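Local coordinates for protein alpha-galactosidase 1 (Saccharomyces cerevisiae, PDB 3LRK) that hydrolyses terminal, non-reducing alpha-D-galactose residues from alpha-galactosides such as galactose oligosaccharides and galactomannans, working as a secreted, glycosylated homotetramer, at residues Y148-N153 / Y164-A169; V181-C186 / G199-W204; G341-W346 / R367-T372; Q355-L360 / E374-D379. The protein carries 1 engineered substitution. All blocks are in the same frame, centred on the assembly; numbering follows the deposited sequence.

Contact 1 (Y148-N153 / Y164-A169); sequences YDNCYN and YHRYKA
Tyr167 sets its CG anti to its carbonyl carbon (chi1 -75°), which sends the ring off helix 160-177 to the C-terminal end of strand 145-149, while Asn150 and Arg166 both hold CG anti to the backbone N and reach for each other across the gap. Arg166 also bends at chi3, so that its guanidinium lies almost coplanar with the Asn150 amide. Arg166 NH1 donates to Asn150 OD1 at 2.8 Å, in the carbonyl plane, and NH2 adds a weak bond to the same oxygen. A third donor, Asn153 ND2, reaches Asn150 OD1 at 3.0 Å from above the carbonyl plane. Asn153 CB meanwhile sits over the centre of one guanidinium face, 3.5 Å from Arg166 CZ. Beside this cluster Tyr167 OH donates to Asp149 O at 2.7 Å, approaching above the carbonyl plane, and its ring crosses that of Tyr148 obliquely, with CD2 of Tyr148 3.6 Å from CD2 of Tyr167. A water joins Tyr148 OH to the carbonyl oxygen of Arg166 in the helix. A leucine in place of Tyr167 would take the donor from Asp149 O and would probably leave the end of the strand less firmly tied to the helix. These residues belong to a beta-alpha-beta unit of the TIM barrel, and Asp149 is the catalytic nucleophile. Its OD1 accepts the N-H of Asn150 and its OD2 pairs with Tyr113 OH. The N-H donor would be expected to favour the carboxylate form, and the buried guanidinium is met by neutral oxygens, Asn150 OD1 and the carbonyls of Ala116 and Gln156.

Contact 2 (V181-C186 / G199-W204); sequences VFYSLC and GIANSW. Engineered in segment 181-186: Val181 (natural residue Ile).
Neighbouring parallel strands of the TIM barrel, 182-185 and 203-205, are joined here by a beta-alpha-beta connection through helix 193-196. Leu185 N donates to Ser203 O at 2.8 Å, and Tyr183 O takes the N-H of Asn202 at 2.9 Å with a weaker bond from Ser203 N. Just before strand 203-205, Asn202 continues the pairing with its side chain: OD1 accepts from Tyr183 N at 3.1 Å, on a lone pair. The CB of Asn202 rests over one face of the Phe182 ring, a CH-pi contact 3.7 Å from the centroid, while Ser203 OG lies at the ring edge. An alanine at Phe182 would remove that ring and would probably leave Asn202 CB without its support and the nearby amide less firmly placed. On the side of the sheet bearing Leu185, the methyl CD1 is pressed to 3.4 Å from Ala201 CB, tighter than usual. Farther out, Asn202 ND2 is held by Asn24 and Gly256, Tyr183 OH bonds to the carbonyl oxygen of Tyr167 and Ser203 OG to Gln31, and Tyr145 packs on Phe182. On the side bearing Ser184, one water accepts from Ser184 OG and Ser203 OG and donates to Leu185 O at 2.8 Å.

Contact 3 (G341-W346 / R367-T372); sequences GEIQMW and RPMNTT. With NAG (2-acetamido-2-deoxy-beta-D-glucopyranose), chain G.
Arg367 opens the strand 367-371 with its CG in the crowded position between backbone N and carbonyl carbon (chi1 87°), which turns its chain across Ile343. Arg367 CD meets Ile343 CG2 at 3.6 Å, the two side chains crossing at about a right angle, and the guanidinium beyond forms a salt bridge with Asp334. Two residues on, Met369 bends at chi3 and brings its methyl up against strand 342-349, with CE 3.8 Å from Ile343 CB and 3.9 Å from Gln344 O. Trp328 of the adjoining strand also touches this side chain. Asn370 points away from the interface, and its ND2 is bonded covalently to C1 of an N-linked GlcNAc. Even so, the acetamido methyl C8 of this sugar comes within 4.1 Å of Ile343 CD1. Thr371 turns inward again; its OG1 lies 3.3 Å from Met345 SD, but its polar partner is Glu375. Thr372 then provides the N-cap of the short helix 373-376. The alternation of inward Arg367, Met369 and Thr371 with the exposed Pro368 and the outward Asn370, across strand axes 9.1 Å apart and inclined at 32°, is that of two facing sheets in the C-terminal beta sandwich domain, glycosylated on its outer side.

Contact 4 (Q355-L360 / E374-D379); sequences QVVALL and EEIFFD
Gln355 begins strand 355-361 with its CB directed at the segment 374-379, and that atom already lies 3.8 Å from CE2 of Phe377. With CG anti to the backbone N (chi1 -163°), the chain runs on between two residues: Gln355 CG is 3.8 Å from Ile376 CG2 and equally near the same ring carbon of Phe377. The bend at chi2 (76°) then folds the amide along the ring, so that Gln355 and Phe377 slide past each other in opposite directions with amide and ring planes 53° apart. The CD atom stays beside the CE2 corner, and Gln355 NE2 comes to 3.5 Å from Phe377 CE2, obliquely to the ring. Gln355 OE1 takes the other side, 3.9 Å from Ile376 O and loosely beside Phe378. The hydroxyl of Ser347, on the neighbouring strand 342-349, lies within hydrogen-bonding reach of both oxygens, and its single proton can be shared or given to one at a time. This is the C-terminal beta sandwich domain, where the short helix 373-376 lies against its six-stranded antiparallel sheet; Phe377, the first residue to leave helical angles, is the centre of an inverse gamma turn. Ile376 CG2 also covers one face of the Phe377 ring, toward its rim, and Trp391 meets that ring from elsewhere in the domain. Two residues along the strand, Val357 crosses Ile376 at about a right angle, its CG2 3.7 Å from Ile376 CG2. Past the turn, Asp379 forms a salt bridge with Arg220 of a neighbouring subunit, whose side chain also packs on Phe378.

How the contacts relate
From the N terminus, contact 1 closes a short loop between strand 145-149 and helix 160-177, at the catalytic end of the barrel. The same helix leads into strand 182-185, where contact 2 opens and then closes over helix 193-196. These two contacts follow in series yet touch, because strands 145-149 and 182-185 are neighbours: Tyr148 O meets Cys186 N at 2.8 Å. In the C-terminal sandwich, contacts 3 and 4 cross, their segments alternating along the chain, and the adjacent strands 342-349 and 355-361 join them. The centres of contacts 2 and 3 are about 34 Å apart, in separate domains.

Contact 1 (Y148-N153 / Y164-A169)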
# COMPACT_ATOMS: atom_id res chain seq x y z
N TYR A 148 5.10 -13.85 22.98
CA TYR A 148 6.05 -14.21 21.94
C TYR A 148 6.25 -13.07 20.96
O TYR A 148 5.42 -12.83 20.08
CB TYR A 148 5.64 -15.55 21.28
CG TYR A 148 6.74 -16.27 20.51
CD1 TYR A 148 7.99 -16.52 21.10
CD2 TYR A 148 6.51 -16.73 19.21
CE1 TYR A 148 8.99 -17.20 20.40
CE2 TYR A 148 7.49 -17.40 18.51
CZ TYR A 148 8.73 -17.63 19.09
OH TYR A 148 9.72 -18.29 18.39
N ASP A 149 7.38 -12.38 21.12
CA ASP A 149 7.63 -11.07 20.52
C ASP A 149 8.03 -11.16 19.04
O ASP A 149 8.00 -12.23 18.45
CB ASP A 149 8.71 -10.34 21.33
CG ASP A 149 8.43 -8.84 21.46
OD1 ASP A 149 8.00 -8.19 20.48
OD2 ASP A 149 8.63 -8.31 22.57
N ASN A 150 8.43 -10.01 18.47
CA ASN A 150 8.68 -9.87 17.03
C ASN A 150 9.93 -9.06 16.72
O ASN A 150 10.11 -8.57 15.59
CB ASN A 150 7.46 -9.24 16.35
CG ASN A 150 7.51 -9.33 14.82
OD1 ASN A 150 7.95 -10.32 14.26
ND2 ASN A 150 7.02 -8.28 14.16
N CYS A 151 10.79 -8.90 17.72
CA CYS A 151 12.09 -8.26 17.51
C CYS A 151 13.09 -9.18 16.82
O CYS A 151 13.10 -10.38 17.07
CB CYS A 151 12.66 -7.77 18.84
SG CYS A 151 11.84 -6.27 19.37
N TYR A 152 13.92 -8.60 15.95
CA TYR A 152 15.03 -9.31 15.28
C TYR A 152 14.61 -10.56 14.50
O TYR A 152 15.23 -11.63 14.62
CB TYR A 152 16.17 -9.58 16.28
CG TYR A 152 16.60 -8.28 16.91
CD1 TYR A 152 16.28 -7.99 18.24
CD2 TYR A 152 17.26 -7.30 16.16
CE1 TYR A 152 16.63 -6.77 18.82
CE2 TYR A 152 17.62 -6.07 16.73
CZ TYR A 152 17.31 -5.83 18.06
OH TYR A 152 17.64 -4.62 18.63
N ASN A 153 13.56 -10.41 13.69
CA ASN A 153 12.98 -11.58 13.01
C ASN A 153 13.68 -12.00 11.70
O ASN A 153 13.15 -12.82 10.94
CB ASN A 153 11.46 -11.39 12.78
CG ASN A 153 11.15 -10.16 11.96
OD1 ASN A 153 11.88 -9.80 11.03
ND2 ASN A 153 10.07 -9.48 12.32
N TYR A 164 2.79 -15.80 9.54
CA TYR A 164 2.02 -16.94 10.01
C TYR A 164 2.89 -18.19 10.23
O TYR A 164 2.79 -18.84 11.26
CB TYR A 164 0.89 -17.26 9.02
CG TYR A 164 0.23 -18.60 9.26
CD1 TYR A 164 -0.81 -18.73 10.19
CD2 TYR A 164 0.63 -19.72 8.54
CE1 TYR A 164 -1.43 -19.95 10.39
CE2 TYR A 164 0.02 -20.96 8.74
CZ TYR A 164 -1.01 -21.06 9.67
OH TYR A 164 -1.63 -22.28 9.87
N HIS A 165 3.75 -18.53 9.27
CA HIS A 165 4.57 -19.73 9.42
C HIS A 165 5.59 -19.61 10.56
O HIS A 165 5.84 -20.58 11.28
CB HIS A 165 5.19 -20.16 8.09
CG HIS A 165 4.22 -20.89 7.21
ND1 HIS A 165 3.67 -22.11 7.56
CD2 HIS A 165 3.68 -20.57 6.01
CE1 HIS A 165 2.85 -22.51 6.60
NE2 HIS A 165 2.83 -21.59 5.66
N ARG A 166 6.12 -18.40 10.77
CA ARG A 166 7.07 -18.15 11.88
C ARG A 166 6.38 -18.32 13.25
O ARG A 166 6.95 -18.94 14.16
CB ARG A 166 7.70 -16.75 11.75
CG ARG A 166 8.70 -16.36 12.89
CD ARG A 166 9.67 -15.24 12.46
NE ARG A 166 8.94 -14.12 11.88
CZ ARG A 166 8.40 -13.12 12.56
NH1 ARG A 166 8.56 -13.03 13.89
NH2 ARG A 166 7.70 -12.20 11.90
N TYR A 167 5.18 -17.77 13.38
CA TYR A 167 4.40 -17.91 14.62
C TYR A 167 3.82 -19.31 14.83
O TYR A 167 3.76 -19.80 15.97
CB TYR A 167 3.37 -16.78 14.78
CG TYR A 167 4.10 -15.52 15.17
CD1 TYR A 167 4.34 -14.50 14.24
CD2 TYR A 167 4.64 -15.39 16.46
CE1 TYR A 167 5.08 -13.36 14.61
CE2 TYR A 167 5.36 -14.28 16.82
CZ TYR A 167 5.57 -13.27 15.91
OH TYR A 167 6.29 -12.17 16.31
N LYS A 168 3.45 -19.96 13.72
CA LYS A 168 3.06 -21.37 13.74
C LYS A 168 4.17 -22.31 14.19
O LYS A 168 3.90 -23.30 14.88
CB LYS A 168 2.50 -21.84 12.37
CG LYS A 168 1.95 -23.27 12.40
CD LYS A 168 1.18 -23.62 11.14
CE LYS A 168 0.56 -25.01 11.24
NZ LYS A 168 1.60 -26.09 11.06
N ALA A 169 5.42 -22.02 13.81
CA ALA A 169 6.56 -22.81 14.27
C ALA A 169 6.60 -22.95 15.80
O ALA A 169 6.82 -24.05 16.31
CB ALA A 169 7.90 -22.24 13.72
O HOH W 1 9.36 -18.65 15.79

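Contact 2 (V181-C186 / G199-W204)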
# COMPACT_ATOMS: atom_id res chain seq x y z
N VAL A 181 -0.23 -24.53 27.05
CA VAL A 181 0.36 -23.20 27.18
C VAL A 181 -0.54 -22.22 26.44
O VAL A 181 -0.84 -22.40 25.24
CB VAL A 181 1.84 -23.16 26.66
CG1 VAL A 181 2.44 -21.75 26.72
CG2 VAL A 181 2.72 -24.16 27.42
N PHE A 182 -1.01 -21.20 27.16
CA PHE A 182 -1.71 -20.08 26.57
C PHE A 182 -0.71 -19.32 25.70
O PHE A 182 0.31 -18.83 26.20
CB PHE A 182 -2.22 -19.15 27.69
CG PHE A 182 -3.21 -18.10 27.22
CD1 PHE A 182 -2.80 -17.03 26.43
CD2 PHE A 182 -4.55 -18.20 27.59
CE1 PHE A 182 -3.71 -16.08 26.02
CE2 PHE A 182 -5.46 -17.24 27.19
CZ PHE A 182 -5.04 -16.19 26.39
N TYR A 183 -0.99 -19.23 24.40
CA TYR A 183 -0.01 -18.66 23.45
C TYR A 183 -0.41 -17.25 23.01
O TYR A 183 -1.41 -17.06 22.30
CB TYR A 183 0.17 -19.63 22.27
CG TYR A 183 1.24 -19.27 21.23
CD1 TYR A 183 2.49 -18.75 21.59
CD2 TYR A 183 0.99 -19.52 19.88
CE1 TYR A 183 3.47 -18.45 20.59
CE2 TYR A 183 1.93 -19.24 18.90
CZ TYR A 183 3.16 -18.72 19.25
OH TYR A 183 4.05 -18.45 18.23
N SER A 184 0.36 -16.27 23.48
CA SER A 184 0.11 -14.85 23.27
C SER A 184 1.08 -14.29 22.23
O SER A 184 2.28 -14.23 22.47
CB SER A 184 0.25 -14.10 24.61
OG SER A 184 0.40 -12.70 24.45
N LEU A 185 0.56 -13.91 21.07
CA LEU A 185 1.39 -13.32 20.01
C LEU A 185 1.71 -11.86 20.29
O LEU A 185 0.87 -11.11 20.78
CB LEU A 185 0.66 -13.43 18.66
CG LEU A 185 0.90 -14.63 17.74
CD1 LEU A 185 1.15 -15.96 18.45
CD2 LEU A 185 -0.16 -14.77 16.65
N CYS A 186 2.94 -11.46 19.98
CA CYS A 186 3.34 -10.07 20.12
C CYS A 186 4.06 -9.63 18.85
O CYS A 186 5.26 -9.40 18.87
CB CYS A 186 4.24 -9.87 21.35
SG CYS A 186 4.63 -8.14 21.76
N GLY A 199 -6.13 -19.71 14.46
CA GLY A 199 -5.83 -21.12 14.26
C GLY A 199 -4.56 -21.63 14.91
O GLY A 199 -4.32 -22.84 14.97
N ILE A 200 -3.73 -20.70 15.41
CA ILE A 200 -2.44 -21.06 16.00
C ILE A 200 -2.14 -20.39 17.36
O ILE A 200 -1.12 -20.69 17.96
CB ILE A 200 -1.27 -20.71 15.03
CG1 ILE A 200 -1.23 -19.20 14.74
CG2 ILE A 200 -1.35 -21.54 13.72
CD1 ILE A 200 0.11 -18.73 14.05
N ALA A 201 -3.01 -19.48 17.82
CA ALA A 201 -2.75 -18.69 19.04
C ALA A 201 -4.03 -18.30 19.77
O ALA A 201 -5.12 -18.33 19.20
CB ALA A 201 -1.94 -17.44 18.71
N ASN A 202 -3.88 -17.91 21.04
CA ASN A 202 -5.00 -17.49 21.89
C ASN A 202 -5.26 -15.99 21.92
O ASN A 202 -6.37 -15.54 22.23
CB ASN A 202 -4.80 -18.03 23.31
CG ASN A 202 -4.86 -19.54 23.37
OD1 ASN A 202 -3.92 -20.21 23.81
ND2 ASN A 202 -5.98 -20.10 22.90
N SER A 203 -4.22 -15.20 21.64
CA SER A 203 -4.36 -13.75 21.54
C SER A 203 -3.21 -13.21 20.67
O SER A 203 -2.20 -13.89 20.47
CB SER A 203 -4.40 -13.06 22.92
OG SER A 203 -3.14 -13.09 23.57
N TRP A 204 -3.40 -12.01 20.13
CA TRP A 204 -2.38 -11.35 19.30
C TRP A 204 -2.40 -9.85 19.53
O TRP A 204 -3.45 -9.20 19.43
CB TRP A 204 -2.58 -11.65 17.80
CG TRP A 204 -3.99 -11.57 17.37
CD1 TRP A 204 -4.64 -10.47 16.90
CD2 TRP A 204 -4.97 -12.63 17.39
NE1 TRP A 204 -5.95 -10.77 16.62
CE2 TRP A 204 -6.18 -12.09 16.91
CE3 TRP A 204 -4.93 -13.98 17.76
CZ2 TRP A 204 -7.36 -12.85 16.80
CZ3 TRP A 204 -6.12 -14.74 17.65
CH2 TRP A 204 -7.30 -14.17 17.17
O HOH W 2 -1.18 -11.30 22.74

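Contact 3 (G341-W346 / R367-T372)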
# COMPACT_ATOMS: atom_id res chain seq x y z
N GLY A 341 -9.23 15.46 19.33
CA GLY A 341 -10.57 15.51 19.91
C GLY A 341 -11.60 14.82 19.06
O GLY A 341 -11.92 15.26 17.95
N GLU A 342 -12.14 13.73 19.59
CA GLU A 342 -13.17 12.98 18.90
C GLU A 342 -14.12 12.36 19.93
O GLU A 342 -13.75 12.15 21.08
CB GLU A 342 -12.57 11.90 17.99
CG GLU A 342 -11.70 10.86 18.70
CD GLU A 342 -11.00 9.91 17.73
OE1 GLU A 342 -11.70 9.17 17.02
OE2 GLU A 342 -9.75 9.90 17.69
N ILE A 343 -15.33 12.08 19.49
CA ILE A 343 -16.33 11.42 20.32
C ILE A 343 -16.80 10.15 19.63
O ILE A 343 -16.90 10.11 18.40
CB ILE A 343 -17.52 12.36 20.66
CG1 ILE A 343 -18.15 12.94 19.37
CG2 ILE A 343 -17.06 13.48 21.60
CD1 ILE A 343 -19.59 13.42 19.52
N GLN A 344 -17.06 9.11 20.41
CA GLN A 344 -17.43 7.81 19.86
C GLN A 344 -18.57 7.18 20.64
O GLN A 344 -18.70 7.39 21.85
CB GLN A 344 -16.23 6.85 19.83
CG GLN A 344 -14.93 7.45 19.26
CD GLN A 344 -13.81 6.42 19.11
OE1 GLN A 344 -13.92 5.29 19.58
NE2 GLN A 344 -12.72 6.82 18.47
N MET A 345 -19.38 6.41 19.94
CA MET A 345 -20.35 5.53 20.56
C MET A 345 -20.03 4.09 20.18
O MET A 345 -19.82 3.79 19.00
CB MET A 345 -21.75 5.86 20.10
CG MET A 345 -22.82 5.49 21.09
SD MET A 345 -24.28 4.78 20.33
CE MET A 345 -23.78 3.07 20.47
N TRP A 346 -20.00 3.21 21.18
CA TRP A 346 -19.81 1.78 20.95
C TRP A 346 -20.99 1.03 21.55
O TRP A 346 -21.63 1.50 22.50
CB TRP A 346 -18.51 1.28 21.58
CG TRP A 346 -17.22 1.84 21.00
CD1 TRP A 346 -16.81 3.15 21.02
CD2 TRP A 346 -16.16 1.10 20.36
NE1 TRP A 346 -15.58 3.26 20.42
CE2 TRP A 346 -15.15 2.02 20.03
CE3 TRP A 346 -15.98 -0.26 20.05
CZ2 TRP A 346 -13.97 1.63 19.36
CZ3 TRP A 346 -14.80 -0.64 19.41
CH2 TRP A 346 -13.82 0.30 19.06
N ARG A 367 -18.91 17.36 27.88
CA ARG A 367 -19.97 17.61 26.91
C ARG A 367 -21.18 16.71 27.14
O ARG A 367 -21.03 15.61 27.68
CB ARG A 367 -19.44 17.47 25.47
CG ARG A 367 -19.49 16.05 24.91
CD ARG A 367 -18.72 15.91 23.61
NE ARG A 367 -19.29 16.66 22.50
CZ ARG A 367 -18.72 17.74 21.96
NH1 ARG A 367 -17.57 18.22 22.44
NH2 ARG A 367 -19.30 18.36 20.93
N PRO A 368 -22.37 17.18 26.75
CA PRO A 368 -23.52 16.27 26.73
C PRO A 368 -23.39 15.28 25.58
O PRO A 368 -22.94 15.64 24.49
CB PRO A 368 -24.70 17.22 26.51
CG PRO A 368 -24.12 18.36 25.75
CD PRO A 368 -22.73 18.54 26.31
N MET A 369 -23.75 14.03 25.83
CA MET A 369 -23.71 12.98 24.82
C MET A 369 -25.04 12.22 24.84
O MET A 369 -25.65 12.03 25.90
CB MET A 369 -22.54 12.02 25.05
CG MET A 369 -21.15 12.65 24.85
SD MET A 369 -19.79 11.45 24.70
CE MET A 369 -20.08 10.83 23.04
N ASN A 370 -25.49 11.83 23.67
CA ASN A 370 -26.80 11.26 23.45
C ASN A 370 -26.86 10.10 22.46
O ASN A 370 -26.14 10.09 21.52
CB ASN A 370 -27.75 12.37 22.98
CG ASN A 370 -27.39 12.94 21.63
OD1 ASN A 370 -27.93 12.55 20.66
ND2 ASN A 370 -26.49 13.88 21.60
N THR A 371 -27.77 9.16 22.68
CA THR A 371 -28.07 8.13 21.69
C THR A 371 -29.53 7.67 21.83
O THR A 371 -30.27 8.16 22.69
CB THR A 371 -27.07 6.94 21.76
OG1 THR A 371 -27.30 6.06 20.66
CG2 THR A 371 -27.19 6.17 23.08
N THR A 372 -29.94 6.74 20.97
CA THR A 372 -31.29 6.19 20.94
C THR A 372 -31.18 4.68 20.85
O THR A 372 -30.10 4.15 20.59
CB THR A 372 -32.08 6.68 19.70
OG1 THR A 372 -31.44 6.19 18.52
CG2 THR A 372 -32.15 8.21 19.63
C1 NAG G . -25.65 14.64 20.71
C2 NAG G . -25.02 14.46 19.32
C3 NAG G . -24.36 15.75 18.81
C4 NAG G . -25.30 16.96 18.93
C5 NAG G . -25.96 17.00 20.31
C6 NAG G . -27.05 18.07 20.35
C7 NAG G . -24.12 12.43 18.33
C8 NAG G . -22.97 11.45 18.30
N2 NAG G . -24.08 13.35 19.29
O3 NAG G . -23.98 15.60 17.46
O4 NAG G . -24.57 18.14 18.68
O5 NAG G . -26.53 15.75 20.67
O6 NAG G . -26.61 19.15 21.15
O7 NAG G . -25.02 12.35 17.50

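Contact 4 (Q355-L360 / E374-D379)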
# COMPACT_ATOMS: atom_id res chain seq x y z
N GLN A 355 -27.14 -5.54 26.61
CA GLN A 355 -26.30 -4.79 25.67
C GLN A 355 -25.35 -3.90 26.45
O GLN A 355 -25.76 -3.29 27.44
CB GLN A 355 -27.19 -3.93 24.75
CG GLN A 355 -26.51 -3.41 23.45
CD GLN A 355 -26.35 -4.48 22.37
OE1 GLN A 355 -25.70 -4.25 21.34
NE2 GLN A 355 -26.94 -5.65 22.59
N VAL A 356 -24.08 -3.82 26.02
CA VAL A 356 -23.14 -2.85 26.60
C VAL A 356 -23.07 -1.66 25.68
O VAL A 356 -22.92 -1.81 24.46
CB VAL A 356 -21.66 -3.34 26.70
CG1 VAL A 356 -20.96 -2.73 27.92
CG2 VAL A 356 -21.55 -4.82 26.70
N VAL A 357 -23.16 -0.47 26.27
CA VAL A 357 -23.11 0.77 25.52
C VAL A 357 -22.01 1.65 26.10
O VAL A 357 -21.88 1.77 27.32
CB VAL A 357 -24.48 1.50 25.52
CG1 VAL A 357 -24.45 2.75 24.66
CG2 VAL A 357 -25.57 0.56 25.03
N ALA A 358 -21.20 2.25 25.22
CA ALA A 358 -20.18 3.20 25.65
C ALA A 358 -20.38 4.52 24.94
O ALA A 358 -20.45 4.58 23.71
CB ALA A 358 -18.77 2.65 25.38
N LEU A 359 -20.50 5.59 25.72
CA LEU A 359 -20.44 6.94 25.16
C LEU A 359 -19.09 7.54 25.54
O LEU A 359 -18.81 7.82 26.71
CB LEU A 359 -21.62 7.79 25.62
CG LEU A 359 -22.96 7.39 24.99
CD1 LEU A 359 -24.14 8.07 25.70
CD2 LEU A 359 -22.98 7.73 23.50
N LEU A 360 -18.23 7.71 24.54
CA LEU A 360 -16.84 8.04 24.77
C LEU A 360 -16.54 9.47 24.34
O LEU A 360 -16.70 9.82 23.16
CB LEU A 360 -15.93 7.02 24.07
CG LEU A 360 -14.40 7.13 24.15
CD1 LEU A 360 -13.90 6.95 25.59
CD2 LEU A 360 -13.78 6.09 23.23
N GLU A 374 -32.33 2.92 18.45
CA GLU A 374 -32.02 2.63 17.04
C GLU A 374 -30.52 2.56 16.80
O GLU A 374 -30.05 1.67 16.10
CB GLU A 374 -32.67 3.66 16.10
CG GLU A 374 -34.21 3.69 16.15
CD GLU A 374 -34.84 4.55 15.06
OE1 GLU A 374 -34.10 5.21 14.29
OE2 GLU A 374 -36.09 4.56 14.96
N GLU A 375 -29.77 3.49 17.41
CA GLU A 375 -28.30 3.52 17.33
C GLU A 375 -27.65 2.41 18.15
O GLU A 375 -26.72 1.76 17.68
CB GLU A 375 -27.74 4.86 17.78
CG GLU A 375 -28.04 6.03 16.88
CD GLU A 375 -27.15 7.22 17.18
OE1 GLU A 375 -26.75 7.40 18.35
OE2 GLU A 375 -26.83 7.97 16.23
N ILE A 376 -28.13 2.23 19.38
CA ILE A 376 -27.65 1.18 20.27
C ILE A 376 -27.81 -0.20 19.63
O ILE A 376 -26.86 -0.99 19.58
CB ILE A 376 -28.36 1.21 21.65
CG1 ILE A 376 -27.92 2.45 22.44
CG2 ILE A 376 -28.08 -0.07 22.43
CD1 ILE A 376 -28.85 2.80 23.60
N PHE A 377 -29.02 -0.48 19.14
CA PHE A 377 -29.30 -1.76 18.50
C PHE A 377 -29.19 -1.60 16.99
O PHE A 377 -30.17 -1.74 16.23
CB PHE A 377 -30.64 -2.31 18.99
CG PHE A 377 -30.66 -2.60 20.46
CD1 PHE A 377 -31.25 -1.71 21.36
CD2 PHE A 377 -30.06 -3.76 20.96
CE1 PHE A 377 -31.25 -1.98 22.73
CE2 PHE A 377 -30.06 -4.04 22.33
CZ PHE A 377 -30.65 -3.14 23.21
N PHE A 378 -27.94 -1.34 16.59
CA PHE A 378 -27.53 -0.92 15.26
C PHE A 378 -27.86 -1.90 14.12
O PHE A 378 -28.00 -1.46 12.97
CB PHE A 378 -26.02 -0.59 15.26
CG PHE A 378 -25.16 -1.69 15.85
CD1 PHE A 378 -24.70 -2.74 15.05
CD2 PHE A 378 -24.81 -1.68 17.20
CE1 PHE A 378 -23.92 -3.77 15.60
CE2 PHE A 378 -24.03 -2.70 17.75
CZ PHE A 378 -23.58 -3.74 16.95
N ASP A 379 -27.94 -3.20 14.41
CA ASP A 379 -28.32 -4.18 13.38
C ASP A 379 -29.77 -4.68 13.51
O ASP A 379 -30.14 -5.70 12.91
CB ASP A 379 -27.35 -5.37 13.35
CG ASP A 379 -25.95 -4.99 12.86
OD1 ASP A 379 -25.78 -3.91 12.25
OD2 ASP A 379 -25.02 -5.80 13.08